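Side-chain contacts in ribose ABC transporter, substrate binding protein (Conexibacter woesei, PDB 4KQ9), which probably binds a sugar such as ribose in the periplasm and passes it to an ABC transporter: residues A[232-236]-A[237-241]; A[198-201]-A[202-205]. The protein carries 1 engineered substitution. All coordinates share one frame; numbering follows the deposited sequence.

Contact 1: A[232-236]-A[237-241]; sequences AAVRA and GTMAL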
ATOM      1  N   ALA A 232     -16.544  -1.218  -6.527  1.00 15.09           N
ATOM      2  CA  ALA A 232     -17.998  -1.127  -6.755  1.00 14.86           C
ATOM      3  C   ALA A 232     -18.525   0.280  -6.465  1.00 13.77           C
ATOM      4  O   ALA A 232     -19.299   0.875  -7.226  1.00 14.87           O
ATOM      5  CB  ALA A 232     -18.655  -2.141  -5.885  1.00 15.14           C
ATOM      6  N   ALA A 233     -18.046   0.869  -5.397  1.00 13.61           N
ATOM      7  CA  ALA A 233     -18.450   2.265  -5.079  1.00 12.87           C
ATOM      8  C   ALA A 233     -18.011   3.281  -6.126  1.00 13.35           C
ATOM      9  O   ALA A 233     -18.748   4.222  -6.481  1.00 12.83           O
ATOM     10  CB  ALA A 233     -17.993   2.640  -3.663  1.00 12.43           C
ATOM     11  N   VAL A 234     -16.795   3.092  -6.653  1.00 14.04           N
ATOM     12  CA  VAL A 234     -16.313   3.939  -7.691  1.00 14.85           C
ATOM     13  C   VAL A 234     -17.186   3.745  -8.934  1.00 18.27           C
ATOM     14  O   VAL A 234     -17.550   4.736  -9.537  1.00 18.37           O
ATOM     15  CB  VAL A 234     -14.843   3.690  -8.035  1.00 16.22           C
ATOM     16  CG1 VAL A 234     -14.464   4.487  -9.276  1.00 16.94           C
ATOM     17  CG2 VAL A 234     -13.967   4.197  -6.889  1.00 15.78           C
ATOM     18  N   ARG A 235     -17.496   2.488  -9.263  1.00 17.90           N
ATOM     19  CA  ARG A 235     -18.367   2.210 -10.407  1.00 23.34           C
ATOM     20  C   ARG A 235     -19.724   2.874 -10.173  1.00 23.31           C
ATOM     21  O   ARG A 235     -20.214   3.559 -11.074  1.00 26.69           O
ATOM     22  CB  ARG A 235     -18.576   0.724 -10.668  1.00 21.97           C
ATOM     23  CG  ARG A 235     -17.462   0.108 -11.442  1.00 26.69           C
ATOM     24  CD  ARG A 235     -17.657  -1.347 -11.893  1.00 29.24           C
ATOM     25  NE  ARG A 235     -17.767  -2.187 -10.710  1.00 30.17           N
ATOM     26  CZ  ARG A 235     -16.865  -3.050 -10.260  1.00 35.11           C
ATOM     27  NH1 ARG A 235     -15.714  -3.254 -10.901  1.00 37.88           N
ATOM     28  NH2 ARG A 235     -17.120  -3.733  -9.128  1.00 36.12           N
ATOM     29  N   ALA A 236     -20.299   2.683  -8.994  1.00 19.26           N
ATOM     30  CA  ALA A 236     -21.598   3.338  -8.676  1.00 21.88           C
ATOM     31  C   ALA A 236     -21.576   4.870  -8.581  1.00 22.02           C
ATOM     32  O   ALA A 236     -22.617   5.499  -8.599  1.00 21.81           O
ATOM     33  CB  ALA A 236     -22.165   2.795  -7.397  1.00 22.51           C
ATOM     34  N   GLY A 237     -20.428   5.499  -8.484  1.00 20.52           N
ATOM     35  CA  GLY A 237     -20.414   6.979  -8.333  1.00 19.49           C
ATOM     36  C   GLY A 237     -20.510   7.454  -6.863  1.00 19.79           C
ATOM     37  O   GLY A 237     -20.622   8.671  -6.585  1.00 22.48           O
ATOM     38  N   THR A 238     -20.492   6.548  -5.894  1.00 18.24           N
ATOM     39  CA  THR A 238     -20.575   6.995  -4.501  1.00 17.84           C
ATOM     40  C   THR A 238     -19.157   7.327  -3.992  1.00 18.90           C
ATOM     41  O   THR A 238     -19.029   8.136  -3.087  1.00 18.73           O
ATOM     42  CB  THR A 238     -21.171   5.960  -3.578  1.00 19.81           C
ATOM     43  OG1 THR A 238     -20.508   4.715  -3.776  1.00 19.03           O
ATOM     44  CG2 THR A 238     -22.710   5.736  -3.823  1.00 21.84           C
HETATM   45  N   MSE A 239     -18.114   6.724  -4.588  1.00 15.52           N
HETATM   46  CA  MSE A 239     -16.698   7.118  -4.352  1.00 16.70           C
HETATM   47  C   MSE A 239     -16.169   7.667  -5.636  1.00 16.96           C
HETATM   48  O   MSE A 239     -16.587   7.197  -6.715  1.00 18.31           O
HETATM   49  CB  MSE A 239     -15.864   5.916  -3.993  1.00 19.34           C
HETATM   50  CG  MSE A 239     -16.048   5.570  -2.524  1.00 25.79           C
HETATM   51 SE   MSE A 239     -14.756   4.177  -1.960  0.80 38.83          SE
HETATM   52  CE  MSE A 239     -13.261   4.707  -2.943  1.00 16.15           C
ATOM     53  N   ALA A 240     -15.267   8.641  -5.588  1.00 14.68           N
ATOM     54  CA  ALA A 240     -14.709   9.251  -6.821  1.00 15.59           C
ATOM     55  C   ALA A 240     -13.449   8.568  -7.318  1.00 15.16           C
ATOM     56  O   ALA A 240     -13.245   8.503  -8.526  1.00 15.65           O
ATOM     57  CB  ALA A 240     -14.428  10.732  -6.626  1.00 15.63           C
ATOM     58  N   LEU A 241     -12.554   8.182  -6.408  1.00 12.30           N
ATOM     59  CA  LEU A 241     -11.227   7.667  -6.793  1.00 11.72           C
ATOM     60  C   LEU A 241     -10.731   6.682  -5.759  1.00 10.73           C
ATOM     61  O   LEU A 241     -10.886   6.911  -4.530  1.00  9.63           O
ATOM     62  CB  LEU A 241     -10.219   8.801  -6.859  1.00 12.75           C
ATOM     63  CG  LEU A 241      -8.737   8.558  -7.201  1.00 14.41           C
ATOM     64  CD1 LEU A 241      -8.666   8.461  -8.690  1.00 16.73           C
ATOM     65  CD2 LEU A 241      -7.796   9.724  -6.829  1.00 16.11           C
TER

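Contact 2: A[198-201]-A[202-205]; sequences GDDG and ALGG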
ATOM      1  N   GLY A 198      -7.344   5.271   3.595  1.00 12.66           N
ATOM      2  CA  GLY A 198      -7.628   3.974   2.968  1.00 13.59           C
ATOM      3  C   GLY A 198      -9.055   3.734   2.667  1.00 13.35           C
ATOM      4  O   GLY A 198      -9.974   4.448   3.208  1.00 13.47           O
ATOM      5  N   ASP A 199      -9.298   2.768   1.758  1.00 14.15           N
ATOM      6  CA  ASP A 199     -10.688   2.435   1.303  1.00 14.56           C
ATOM      7  C   ASP A 199     -11.667   2.058   2.367  1.00 13.24           C
ATOM      8  O   ASP A 199     -12.783   2.455   2.275  1.00 12.13           O
ATOM      9  CB  ASP A 199     -10.727   1.254   0.270  1.00 16.55           C
ATOM     10  CG  ASP A 199     -10.159   1.626  -1.102  1.00 19.12           C
ATOM     11  OD1 ASP A 199     -10.198   2.838  -1.474  1.00 21.68           O
ATOM     12  OD2 ASP A 199      -9.733   0.696  -1.871  1.00 21.57           O
ATOM     13  N   ASP A 200     -11.262   1.286   3.371  1.00 15.36           N
ATOM     14  CA  ASP A 200     -12.271   0.851   4.309  1.00 16.59           C
ATOM     15  C   ASP A 200     -12.816   2.076   5.101  1.00 13.71           C
ATOM     16  O   ASP A 200     -13.967   2.143   5.457  1.00 18.12           O
ATOM     17  CB  ASP A 200     -11.681  -0.164   5.235  1.00 19.57           C
ATOM     18  CG  ASP A 200     -11.618  -1.568   4.609  1.00 23.77           C
ATOM     19  OD1 ASP A 200     -12.400  -1.851   3.650  1.00 26.14           O
ATOM     20  OD2 ASP A 200     -10.755  -2.323   5.108  1.00 25.82           O
ATOM     21  N   GLY A 201     -11.945   3.033   5.305  1.00 14.73           N
ATOM     22  CA  GLY A 201     -12.289   4.318   5.960  1.00 13.30           C
ATOM     23  C   GLY A 201     -13.360   4.968   5.121  1.00 12.40           C
ATOM     24  O   GLY A 201     -14.412   5.362   5.591  1.00 12.66           O
ATOM     25  N   ALA A 202     -13.098   5.043   3.838  1.00 12.13           N
ATOM     26  CA  ALA A 202     -14.004   5.693   2.902  1.00 11.68           C
ATOM     27  C   ALA A 202     -15.349   4.989   2.774  1.00 11.28           C
ATOM     28  O   ALA A 202     -16.356   5.618   2.584  1.00 11.74           O
ATOM     29  CB  ALA A 202     -13.296   5.752   1.538  1.00 11.21           C
ATOM     30  N   LEU A 203     -15.330   3.672   2.866  1.00 11.94           N
ATOM     31  CA  LEU A 203     -16.545   2.901   2.746  1.00 14.10           C
ATOM     32  C   LEU A 203     -17.492   3.228   3.917  1.00 14.42           C
ATOM     33  O   LEU A 203     -18.695   3.293   3.767  1.00 13.89           O
ATOM     34  CB  LEU A 203     -16.212   1.394   2.655  1.00 14.98           C
ATOM     35  CG  LEU A 203     -15.580   0.993   1.292  1.00 16.46           C
ATOM     36  CD1 LEU A 203     -15.065  -0.445   1.180  1.00 17.90           C
ATOM     37  CD2 LEU A 203     -16.515   1.238   0.170  1.00 18.07           C
ATOM     38  N   GLY A 204     -16.905   3.462   5.076  1.00 15.20           N
ATOM     39  CA  GLY A 204     -17.640   4.003   6.221  1.00 15.35           C
ATOM     40  C   GLY A 204     -18.106   5.429   6.042  1.00 14.48           C
ATOM     41  O   GLY A 204     -19.269   5.771   6.331  1.00 16.14           O
ATOM     42  N   GLY A 205     -17.238   6.273   5.487  1.00 13.74           N
ATOM     43  CA  GLY A 205     -17.673   7.615   5.140  1.00 12.76           C
ATOM     44  C   GLY A 205     -18.855   7.743   4.228  1.00 13.31           C
ATOM     45  O   GLY A 205     -19.697   8.602   4.400  1.00 13.28           O
TER

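Contact 1: A[232-236]-A[237-241]
M239, a selenomethionine in this crystal, lays its side chain across V234 at about a right angle and covers A233 on the way. Its CG lies anti to the carbonyl carbon (chi1 -81°), which turns the chain back over the helix end: CG rests on A233 CB at 3.7 Å, and M239 CB meets the CG2 branch of V234 at 3.9 Å. A bend at chi3 (37°) then curls the methyl end round, so that M239 CE returns to the same V234 CG2 at 4.0 Å. A long, flexible residue suits this place, because it can follow the curve of two small apolar neighbours and still pack on D199, L203 and I206 of helix 199-211. V234 adds a straight CA-H...O contact from its own CA to M239 O, 3.4 Å away.

T238 approaches from another side. Its hydroxyl is turned back to the helix, with T238 OG1 3.3 Å from A233 CB, and the small methyl of A233 fits between that oxygen and M239 CG.

The backbone holds these side chains in place. A233 O accepts two amides from one face of its carbonyl plane: T238 N at 3.0 Å, somewhat tilted from that plane, and M239 N at 3.2 Å, standing well above it but with an almost straight N-H...O angle of 175°. G237 N also arrives from above the plane at V234 O, while T281 OG1 is a second partner of that oxygen. G237 has positive phi; a CB there would clash with A236 O, which explains the glycine. Helix 228-236 thus ends in a Schellman motif, defined by the bonds T238 N to A233 O and G237 N to V234 O, with M239, two residues beyond the glycine, folded back onto the last turn.

Contact 2: A[198-201]-A[202-205]
L203 leans over the carbonyl of D199, one turn earlier, and the contact combines van der Waals packing with main-chain bonding. In the packing, L203 CG is anti to its own carbonyl carbon and beside the backbone N (chi1 -72°), which brings it to 3.3 Å from D199 O; L203 CD1 reaches D200 OD1 at 3.9 Å, an apolar branch against a carboxylate oxygen. A202 CB also lies against D199 O, at 3.4 Å; the small alanine fits this buried face. An alanine in place of L203 would take away CG and both methyls and would probably leave D199 O less covered, with a gap beside D200 OD1.

The hydrogen bonds are those of a regular first helical turn. L203 N meets D199 O nearly along the C=O axis at 2.9 Å, and A202 N lies in the carbonyl plane of G198 O, the N-cap residue. G204 N and G205 N continue the pattern to D200 O and G201 O.

The buried carboxylate of D199 is satisfied outside this turn: OD1 bonds T242 OG1 and OD2 bonds N227 N. The turn opens helix 199-211 of the beta-alpha-beta unit between strands 193-196 and 220-222, with D199 tying it to strand 241-244.

Coming from the N terminus, the chain leaves strand 193-196 and meets contact 2 first, at the start of helix 199-211. It then passes through strand 220-222 and helix 228-236 before contact 1 turns it into strand 241-244. The two neither nest nor cross: each is a local turn, one starting a helix and the other ending one, and they follow in series with centres about 12 Å apart. They meet in space through M239, whose SE packs on L203 CD2 and A202 CB and whose CE lies near D199 OD1. The start of one helix is thereby joined to the loop after the next.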